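Local atomic coordinates of mitochondrial edited mRNA stability factor 1 (Trypanosoma brucei, PDB entry 6NL1), a protein that probably acts as a Nudix-family enzyme that processes the 5' ends of mitochondrial mRNAs and helps keep edited transcripts stable. Residues A210-V215 with W345-M350; P137-R142 with T159-Y164; R112-P117 with A192-D197. All coordinates share one frame; numbering follows the deposited sequence.

Contact 1: A210-V215 with W345-M350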
loop_
_atom_site.group_PDB
_atom_site.type_symbol
_atom_site.label_atom_id
_atom_site.label_comp_id
_atom_site.label_asym_id
_atom_site.label_seq_id
_atom_site.Cartn_x
_atom_site.Cartn_y
_atom_site.Cartn_z
ATOM N N ALA A 210 -31.850 -0.031 -6.137
ATOM C CA ALA A 210 -33.233 0.101 -5.682
ATOM C C ALA A 210 -33.735 -1.196 -5.057
ATOM O O ALA A 210 -34.477 -1.188 -4.071
ATOM C CB ALA A 210 -34.135 0.516 -6.839
ATOM N N ASN A 211 -33.299 -2.312 -5.631
ATOM C CA ASN A 211 -33.785 -3.627 -5.242
ATOM C C ASN A 211 -33.042 -4.272 -4.070
ATOM O O ASN A 211 -33.200 -5.468 -3.821
ATOM C CB ASN A 211 -33.734 -4.564 -6.453
ATOM C CG ASN A 211 -32.378 -4.554 -7.142
ATOM O OD1 ASN A 211 -31.489 -5.334 -6.802
ATOM N ND2 ASN A 211 -32.213 -3.661 -8.112
ATOM N N SER A 212 -32.247 -3.494 -3.341
ATOM C CA SER A 212 -31.324 -4.093 -2.383
ATOM C C SER A 212 -30.919 -3.166 -1.234
ATOM O O SER A 212 -30.724 -1.972 -1.435
ATOM C CB SER A 212 -30.079 -4.576 -3.139
ATOM O OG SER A 212 -29.142 -5.175 -2.268
ATOM N N SER A 213 -30.797 -3.718 -0.028
ATOM C CA SER A 213 -30.228 -2.959 1.093
ATOM C C SER A 213 -28.689 -3.059 1.137
ATOM O O SER A 213 -28.020 -2.161 1.631
ATOM C CB SER A 213 -30.807 -3.407 2.431
ATOM O OG SER A 213 -30.134 -4.539 2.939
ATOM N N GLU A 214 -28.128 -4.158 0.639
ATOM C CA GLU A 214 -26.672 -4.250 0.515
ATOM C C GLU A 214 -26.202 -3.368 -0.639
ATOM O O GLU A 214 -26.800 -3.376 -1.713
ATOM C CB GLU A 214 -26.213 -5.690 0.284
ATOM C CG GLU A 214 -24.695 -5.833 0.322
ATOM C CD GLU A 214 -24.215 -7.228 -0.016
ATOM O OE1 GLU A 214 -25.041 -8.078 -0.420
ATOM O OE2 GLU A 214 -23.000 -7.470 0.113
ATOM N N VAL A 215 -25.143 -2.597 -0.424
ATOM C CA VAL A 215 -24.637 -1.726 -1.484
ATOM C C VAL A 215 -23.595 -2.459 -2.331
ATOM O O VAL A 215 -23.094 -3.510 -1.924
ATOM C CB VAL A 215 -24.031 -0.424 -0.910
ATOM C CG1 VAL A 215 -25.034 0.267 0.028
ATOM C CG2 VAL A 215 -22.746 -0.724 -0.172
ATOM N N TRP A 345 -18.569 -3.136 -10.356
ATOM C CA TRP A 345 -19.417 -2.962 -9.176
ATOM C C TRP A 345 -19.685 -4.326 -8.567
ATOM O O TRP A 345 -20.255 -5.201 -9.220
ATOM C CB TRP A 345 -20.753 -2.305 -9.531
ATOM C CG TRP A 345 -20.636 -0.871 -9.938
ATOM C CD1 TRP A 345 -20.745 -0.360 -11.207
ATOM C CD2 TRP A 345 -20.377 0.241 -9.077
ATOM N NE1 TRP A 345 -20.577 1.003 -11.181
ATOM C CE2 TRP A 345 -20.349 1.398 -9.888
ATOM C CE3 TRP A 345 -20.168 0.375 -7.700
ATOM C CZ2 TRP A 345 -20.122 2.668 -9.366
ATOM C CZ3 TRP A 345 -19.943 1.638 -7.181
ATOM C CH2 TRP A 345 -19.922 2.770 -8.014
ATOM N N MET A 346 -19.284 -4.512 -7.316
ATOM C CA MET A 346 -19.399 -5.822 -6.683
ATOM C C MET A 346 -19.935 -5.761 -5.266
ATOM O O MET A 346 -19.600 -4.852 -4.510
ATOM C CB MET A 346 -18.034 -6.516 -6.678
ATOM C CG MET A 346 -17.498 -6.831 -8.086
ATOM S SD MET A 346 -16.099 -7.980 -8.113
ATOM C CE MET A 346 -16.072 -8.435 -9.844
ATOM N N LYS A 347 -20.754 -6.749 -4.913
ATOM C CA LYS A 347 -21.251 -6.909 -3.555
ATOM C C LYS A 347 -20.290 -7.739 -2.728
ATOM O O LYS A 347 -19.786 -8.756 -3.191
ATOM C CB LYS A 347 -22.610 -7.612 -3.551
ATOM C CG LYS A 347 -23.757 -6.777 -4.072
ATOM C CD LYS A 347 -25.064 -7.523 -3.907
ATOM C CE LYS A 347 -26.252 -6.646 -4.267
ATOM N NZ LYS A 347 -27.522 -7.400 -4.109
ATOM N N ALA A 348 -20.063 -7.324 -1.487
ATOM C CA ALA A 348 -19.280 -8.138 -0.572
ATOM C C ALA A 348 -19.852 -9.552 -0.435
ATOM O O ALA A 348 -19.100 -10.523 -0.371
ATOM C CB ALA A 348 -19.181 -7.472 0.774
ATOM N N SER A 349 -21.179 -9.675 -0.387
ATOM C CA SER A 349 -21.794 -10.995 -0.251
ATOM C C SER A 349 -21.459 -11.891 -1.451
ATOM O O SER A 349 -21.307 -13.101 -1.321
ATOM C CB SER A 349 -23.309 -10.890 -0.095
ATOM O OG SER A 349 -23.905 -10.387 -1.282
ATOM N N MET A 350 -21.357 -11.289 -2.622
ATOM C CA MET A 350 -21.023 -12.047 -3.810
ATOM C C MET A 350 -19.575 -12.517 -3.721
ATOM O O MET A 350 -19.256 -13.655 -4.053
ATOM C CB MET A 350 -21.233 -11.199 -5.052
ATOM C CG MET A 350 -21.544 -12.028 -6.281
ATOM S SD MET A 350 -20.428 -11.613 -7.607
ATOM C CE MET A 350 -18.893 -11.801 -6.741
HETATM O O HOH W 1 -21.587 -5.049 -0.317
#
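Glu-214 and Ser-349 meet at the N-terminal end of helix 348-354, where the loop leading into strand 216-223 of the mixed Nudix sheet reaches across to the last modelled helix. The Glu-214 side chain leaves the loop with CG anti to its backbone N and stays extended, and the carboxylate arrives at the first helical turn. Both of its oxygens go to the same serine. Ser-349 OG donates to Glu-214 OE1 at 2.7 Å, and Ser-349 N donates to Glu-214 OE2 at 2.9 Å with an N-H...O angle of 159°. Each oxygen uses its syn lone pair, and the two bonds together fix the rotation of the carboxylate. The serine hydroxyl is turned in between its own backbone N and carbonyl carbon (chi1 66°), which sets it beside its N-H for this double grip.

The preceding amide is served through water: one molecule accepts from Ala-348 N at 3.0 Å and donates to Glu-214 OE2 at 2.8 Å and to Val-215 O at 2.7 Å. Lys-347, in the N-cap position, runs its extended chain past the carboxylate, CD lying 3.5 Å from Glu-214 OE1. Its ammonium passes the carboxylate without forming a salt bridge and ends near Ser-212, where Lys-347 NZ makes a weak bond of 3.3 Å to Ser-212 OG. Ser-212 OG in turn donates to an in-plane lone pair of Glu-214 O, bracing the loop from within. Behind this surface contact, Met-346 pairs through its backbone with Trp-217. A carboxylate facing the amides of a first turn is typical of helix N-termini, where it would probably be favoured by the helix dipole.

Contact 2: P137-R142 with T159-Y164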
loop_
_atom_site.group_PDB
_atom_site.type_symbol
_atom_site.label_atom_id
_atom_site.label_comp_id
_atom_site.label_asym_id
_atom_site.label_seq_id
_atom_site.Cartn_x
_atom_site.Cartn_y
_atom_site.Cartn_z
ATOM N N PRO A 137 16.312 -6.661 8.537
ATOM C CA PRO A 137 16.172 -7.060 9.938
ATOM C C PRO A 137 17.568 -7.200 10.533
ATOM O O PRO A 137 18.454 -7.778 9.918
ATOM C CB PRO A 137 15.486 -8.429 9.850
ATOM C CG PRO A 137 14.895 -8.488 8.454
ATOM C CD PRO A 137 15.857 -7.706 7.609
ATOM N N THR A 138 17.763 -6.662 11.725
ATOM C CA THR A 138 19.050 -6.749 12.396
ATOM C C THR A 138 19.368 -8.164 12.893
ATOM O O THR A 138 20.519 -8.560 12.932
ATOM C CB THR A 138 19.071 -5.787 13.585
ATOM O OG1 THR A 138 18.549 -4.521 13.157
ATOM C CG2 THR A 138 20.496 -5.629 14.132
ATOM N N TYR A 139 18.340 -8.916 13.278
ATOM C CA TYR A 139 18.520 -10.279 13.798
ATOM C C TYR A 139 17.547 -11.225 13.112
ATOM O O TYR A 139 16.599 -11.700 13.740
ATOM C CB TYR A 139 18.283 -10.319 15.315
ATOM C CG TYR A 139 19.103 -9.297 16.070
ATOM C CD1 TYR A 139 20.486 -9.413 16.147
ATOM C CD2 TYR A 139 18.500 -8.217 16.700
ATOM C CE1 TYR A 139 21.247 -8.480 16.827
ATOM C CE2 TYR A 139 19.257 -7.273 17.391
ATOM C CZ TYR A 139 20.628 -7.414 17.445
ATOM O OH TYR A 139 21.383 -6.486 18.114
ATOM N N PRO A 140 17.770 -11.488 11.816
ATOM C CA PRO A 140 16.836 -12.236 10.957
ATOM C C PRO A 140 16.493 -13.637 11.469
ATOM O O PRO A 140 15.398 -14.131 11.213
ATOM C CB PRO A 140 17.583 -12.322 9.606
ATOM C CG PRO A 140 19.043 -12.008 9.938
ATOM C CD PRO A 140 18.958 -11.027 11.072
ATOM N N GLU A 141 17.417 -14.271 12.174
ATOM C CA GLU A 141 17.179 -15.619 12.679
ATOM C C GLU A 141 15.994 -15.614 13.632
ATOM O O GLU A 141 15.291 -16.605 13.759
ATOM C CB GLU A 141 18.417 -16.159 13.403
ATOM C CG GLU A 141 19.679 -16.162 12.558
ATOM C CD GLU A 141 19.576 -17.093 11.363
ATOM O OE1 GLU A 141 19.177 -18.264 11.548
ATOM O OE2 GLU A 141 19.883 -16.650 10.235
ATOM N N ARG A 142 15.780 -14.500 14.315
ATOM C CA ARG A 142 14.659 -14.419 15.245
ATOM C C ARG A 142 13.326 -14.528 14.509
ATOM O O ARG A 142 12.317 -14.931 15.089
ATOM C CB ARG A 142 14.729 -13.142 16.082
ATOM C CG ARG A 142 15.966 -13.085 16.998
ATOM C CD ARG A 142 15.895 -11.933 18.012
ATOM N NE ARG A 142 14.684 -12.002 18.832
ATOM C CZ ARG A 142 14.263 -11.034 19.646
ATOM N NH1 ARG A 142 14.957 -9.915 19.767
ATOM N NH2 ARG A 142 13.143 -11.187 20.339
ATOM N N THR A 159 11.809 -13.621 25.208
ATOM C CA THR A 159 13.149 -13.374 25.730
ATOM C C THR A 159 13.913 -12.345 24.898
ATOM O O THR A 159 13.375 -11.303 24.520
ATOM C CB THR A 159 13.977 -14.682 25.830
ATOM O OG1 THR A 159 13.816 -15.453 24.632
ATOM C CG2 THR A 159 13.526 -15.513 27.023
ATOM N N GLN A 160 15.173 -12.653 24.614
ATOM C CA GLN A 160 16.054 -11.744 23.901
ATOM C C GLN A 160 16.515 -12.371 22.587
ATOM O O GLN A 160 17.161 -11.714 21.771
ATOM C CB GLN A 160 17.260 -11.411 24.785
ATOM C CG GLN A 160 18.279 -10.473 24.166
ATOM C CD GLN A 160 19.469 -10.243 25.076
ATOM O OE1 GLN A 160 19.450 -10.623 26.248
ATOM N NE2 GLN A 160 20.513 -9.620 24.541
ATOM N N TRP A 161 16.176 -13.641 22.379
ATOM C CA TRP A 161 16.665 -14.379 21.213
ATOM C C TRP A 161 15.625 -15.267 20.534
ATOM O O TRP A 161 15.922 -15.952 19.553
ATOM C CB TRP A 161 17.896 -15.210 21.579
ATOM C CG TRP A 161 19.153 -14.404 21.577
ATOM C CD1 TRP A 161 20.002 -14.199 22.625
ATOM C CD2 TRP A 161 19.691 -13.669 20.471
ATOM N NE1 TRP A 161 21.046 -13.394 22.236
ATOM C CE2 TRP A 161 20.877 -13.052 20.919
ATOM C CE3 TRP A 161 19.288 -13.475 19.145
ATOM C CZ2 TRP A 161 21.662 -12.255 20.089
ATOM C CZ3 TRP A 161 20.068 -12.682 18.321
ATOM C CH2 TRP A 161 21.241 -12.082 18.796
ATOM N N GLY A 162 14.410 -15.266 21.058
ATOM C CA GLY A 162 13.347 -16.026 20.437
ATOM C C GLY A 162 12.502 -15.135 19.546
ATOM O O GLY A 162 12.954 -14.084 19.081
ATOM N N ALA A 163 11.265 -15.563 19.326
ATOM C CA ALA A 163 10.302 -14.837 18.515
ATOM C C ALA A 163 10.108 -13.419 19.028
ATOM O O ALA A 163 10.222 -13.165 20.224
ATOM C CB ALA A 163 8.978 -15.574 18.522
ATOM N N TYR A 164 9.815 -12.498 18.117
ATOM C CA TYR A 164 9.351 -11.167 18.503
ATOM C C TYR A 164 7.875 -11.257 18.864
ATOM O O TYR A 164 7.140 -12.038 18.272
ATOM C CB TYR A 164 9.524 -10.170 17.352
ATOM C CG TYR A 164 10.952 -9.728 17.101
ATOM C CD1 TYR A 164 11.579 -8.810 17.944
ATOM C CD2 TYR A 164 11.662 -10.207 16.009
ATOM C CE1 TYR A 164 12.885 -8.398 17.709
ATOM C CE2 TYR A 164 12.967 -9.800 15.766
ATOM C CZ TYR A 164 13.570 -8.897 16.613
ATOM O OH TYR A 164 14.857 -8.501 16.356
HETATM O O HOH W 2 15.557 -8.195 13.517
HETATM O O HOH W 3 9.821 -13.524 15.394
HETATM O O HOH W 4 18.024 -9.861 19.855
HETATM O O HOH W 5 11.357 -9.748 22.140
#
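Arg-142 starts with CG anti to its carbonyl carbon and then bends at chi3 (56°), which swings NE toward Gly-162; Tyr-164 has CG likewise anti to its carbonyl carbon, and its ring presents a face to the guanidinium. The outcome is a stacked cation-pi pair inside the long connection between strands 132-137 and 171-178 of the four-stranded antiparallel sheet. The guanidinium lies over one face of the tyrosine, with Arg-142 CZ 3.8 Å from the ring centroid and the planes 25° apart. On the opposite guanidinium face sits Gln-160 O, near NH1 but badly angled for a bond.

At the guanidinium edge, Arg-142 NE donates to Gly-162 O at 2.7 Å, almost straight at 163° and in the guanidinium plane. Arg-142 NH2 adds a weak second bond to that same carbonyl, and also donates to a water at 2.9 Å. Held by its edge and covered on both faces, the group joins two parts of the connection, 137-142 and 159-164.

Farther out, Trp-161 turns an edge toward the face of Tyr-139 in a T-shaped pair, ring centroids 5.4 Å apart. Tyr-164 OH is hydrogen-bonded to Asp-171 OD2 at the start of the next strand and lies in the plane of the Tyr-139 ring, 3.7 Å from Tyr-139 CD2. One water donates to Tyr-164 OH at 2.9 Å and accepts from Tyr-139 N.

Contact 3: R112-P117 with A192-D197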
loop_
_atom_site.group_PDB
_atom_site.type_symbol
_atom_site.label_atom_id
_atom_site.label_comp_id
_atom_site.label_asym_id
_atom_site.label_seq_id
_atom_site.Cartn_x
_atom_site.Cartn_y
_atom_site.Cartn_z
ATOM N N ARG A 112 9.118 1.327 9.064
ATOM C CA ARG A 112 8.116 1.184 8.021
ATOM C C ARG A 112 7.599 2.545 7.541
ATOM O O ARG A 112 7.050 2.646 6.450
ATOM C CB ARG A 112 6.964 0.306 8.483
ATOM C CG ARG A 112 5.997 1.006 9.411
ATOM C CD ARG A 112 4.799 0.115 9.647
ATOM N NE ARG A 112 5.230 -1.162 10.186
ATOM C CZ ARG A 112 5.032 -1.541 11.443
ATOM N NH1 ARG A 112 4.377 -0.739 12.277
ATOM N NH2 ARG A 112 5.478 -2.726 11.855
ATOM N N LYS A 113 7.791 3.587 8.345
ATOM C CA LYS A 113 7.287 4.921 8.004
ATOM C C LYS A 113 8.147 5.650 6.982
ATOM O O LYS A 113 7.716 6.644 6.401
ATOM C CB LYS A 113 7.129 5.774 9.267
ATOM C CG LYS A 113 6.095 5.186 10.253
ATOM C CD LYS A 113 5.962 6.048 11.506
ATOM C CE LYS A 113 4.862 5.536 12.429
ATOM N NZ LYS A 113 4.743 6.424 13.623
ATOM N N VAL A 114 9.365 5.161 6.773
ATOM C CA VAL A 114 10.279 5.787 5.834
ATOM C C VAL A 114 10.530 4.863 4.656
ATOM O O VAL A 114 11.362 5.146 3.798
ATOM C CB VAL A 114 11.635 6.131 6.487
ATOM C CG1 VAL A 114 11.425 7.070 7.663
ATOM C CG2 VAL A 114 12.359 4.864 6.923
ATOM N N SER A 115 9.810 3.752 4.602
ATOM C CA SER A 115 10.082 2.769 3.562
ATOM C C SER A 115 8.824 2.416 2.797
ATOM O O SER A 115 8.595 2.938 1.709
ATOM C CB SER A 115 10.718 1.517 4.168
ATOM O OG SER A 115 9.969 1.081 5.293
ATOM N N GLY A 116 8.008 1.533 3.375
ATOM C CA GLY A 116 6.784 1.097 2.736
ATOM C C GLY A 116 6.931 -0.265 2.076
ATOM O O GLY A 116 7.997 -0.590 1.569
ATOM N N PRO A 117 5.850 -1.064 2.065
ATOM C CA PRO A 117 5.915 -2.408 1.471
ATOM C C PRO A 117 6.482 -2.385 0.054
ATOM O O PRO A 117 7.278 -3.255 -0.291
ATOM C CB PRO A 117 4.447 -2.860 1.451
ATOM C CG PRO A 117 3.790 -2.065 2.532
ATOM C CD PRO A 117 4.492 -0.726 2.531
ATOM N N ALA A 192 10.124 14.010 10.486
ATOM C CA ALA A 192 8.744 14.439 10.278
ATOM C C ALA A 192 7.861 13.242 9.964
ATOM O O ALA A 192 6.728 13.147 10.442
ATOM C CB ALA A 192 8.657 15.465 9.152
ATOM N N ALA A 193 8.382 12.324 9.158
ATOM C CA ALA A 193 7.603 11.163 8.755
ATOM C C ALA A 193 7.242 10.259 9.939
ATOM O O ALA A 193 6.115 9.775 10.028
ATOM C CB ALA A 193 8.334 10.370 7.674
ATOM N N ILE A 194 8.191 10.016 10.840
ATOM C CA ILE A 194 7.911 9.134 11.978
ATOM C C ILE A 194 6.968 9.777 12.992
ATOM O O ILE A 194 6.543 9.122 13.940
ATOM C CB ILE A 194 9.191 8.635 12.714
ATOM C CG1 ILE A 194 9.926 9.789 13.392
ATOM C CG2 ILE A 194 10.107 7.896 11.768
ATOM C CD1 ILE A 194 11.094 9.335 14.258
ATOM N N GLN A 195 6.658 11.055 12.792
ATOM C CA GLN A 195 5.663 11.749 13.607
ATOM C C GLN A 195 4.321 11.741 12.894
ATOM O O GLN A 195 3.271 11.780 13.525
ATOM C CB GLN A 195 6.092 13.186 13.898
ATOM C CG GLN A 195 7.227 13.293 14.908
ATOM C CD GLN A 195 7.726 14.716 15.071
ATOM O OE1 GLN A 195 8.392 15.261 14.187
ATOM N NE2 GLN A 195 7.407 15.328 16.206
ATOM N N GLN A 196 4.359 11.713 11.572
ATOM C CA GLN A 196 3.151 11.477 10.813
ATOM C C GLN A 196 2.855 9.993 10.973
ATOM O O GLN A 196 3.602 9.254 11.621
ATOM C CB GLN A 196 3.347 11.842 9.336
ATOM C CG GLN A 196 3.640 13.319 9.071
ATOM C CD GLN A 196 4.124 13.598 7.634
ATOM O OE1 GLN A 196 3.843 12.839 6.699
ATOM N NE2 GLN A 196 4.860 14.693 7.466
ATOM N N ASP A 197 1.756 9.557 10.395
ATOM C CA ASP A 197 1.390 8.152 10.422
ATOM C C ASP A 197 1.078 7.768 8.972
ATOM O O ASP A 197 -0.089 7.657 8.597
ATOM C CB ASP A 197 0.166 7.988 11.336
ATOM C CG ASP A 197 -0.332 6.550 11.441
ATOM O OD1 ASP A 197 0.500 5.637 11.630
ATOM O OD2 ASP A 197 -1.569 6.340 11.354
#
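Lys-113 NZ donates to Ile-194 O at 3.3 Å, approaching from well above the carbonyl plane, 46° out of it. The lysine gets there with CG anti to its carbonyl carbon and the rest of the chain fully extended, and its methylenes run past the backbone of Ile-194; Lys-113 CD is 3.7 Å from Ile-194 CA. Beyond the bonded carbonyl, Lys-113 NZ also comes within 3.6 Å of Gln-196 O, while Asp-197 OD1 stays 4.8 Å from NZ, too far for a salt bridge.

Lys-113 thus meets the C-terminal end of helix 180-193. There Ala-192 O accepts from two amides, Gln-195 N and Gln-196 N. A positive charge at this end would probably interact favourably with the helix dipole. The lysine belongs to the loop joining helices 108-111 and 120-129, and its side chain is about 7 Å from that of Val-288, which binds GDP in another structure of this protein; no GDP is bound here.

Ala-193 CB packs against the backbone carbonyl Lys-113 O at 4.0 Å, and the apolar pair is Val-114 CG1 with Ile-194 CG2, 4.4 Å apart. Both branched side chains also rest on Trp-104 of strand 100-107. Past the helix, Gln-196 OE1 accepts from Tyr-247 N, and Asp-197 O is hydrogen-bonded to Tyr-250 OH.

Along the chain, contact 3 opens first and contact 2 is nested inside the loop it closes; contact 1 follows only after contact 3 has closed. Contacts 2 and 3, with centres 23 Å apart, both belong to the region of the four-stranded antiparallel sheet: 137-142 and 159-164 lie within the connection between two of its strands, whereas 112-117 and 192-197 join a loop to the end of helix 180-193. Contact 1 lies 36 Å from contact 3 and 46 Å from contact 2, centre to centre, on strand 343-346 of the mixed Nudix sheet and the helix after it. Contacts 2 and 3 link parts of the N-terminal region, and contact 1 links parts of the Nudix region.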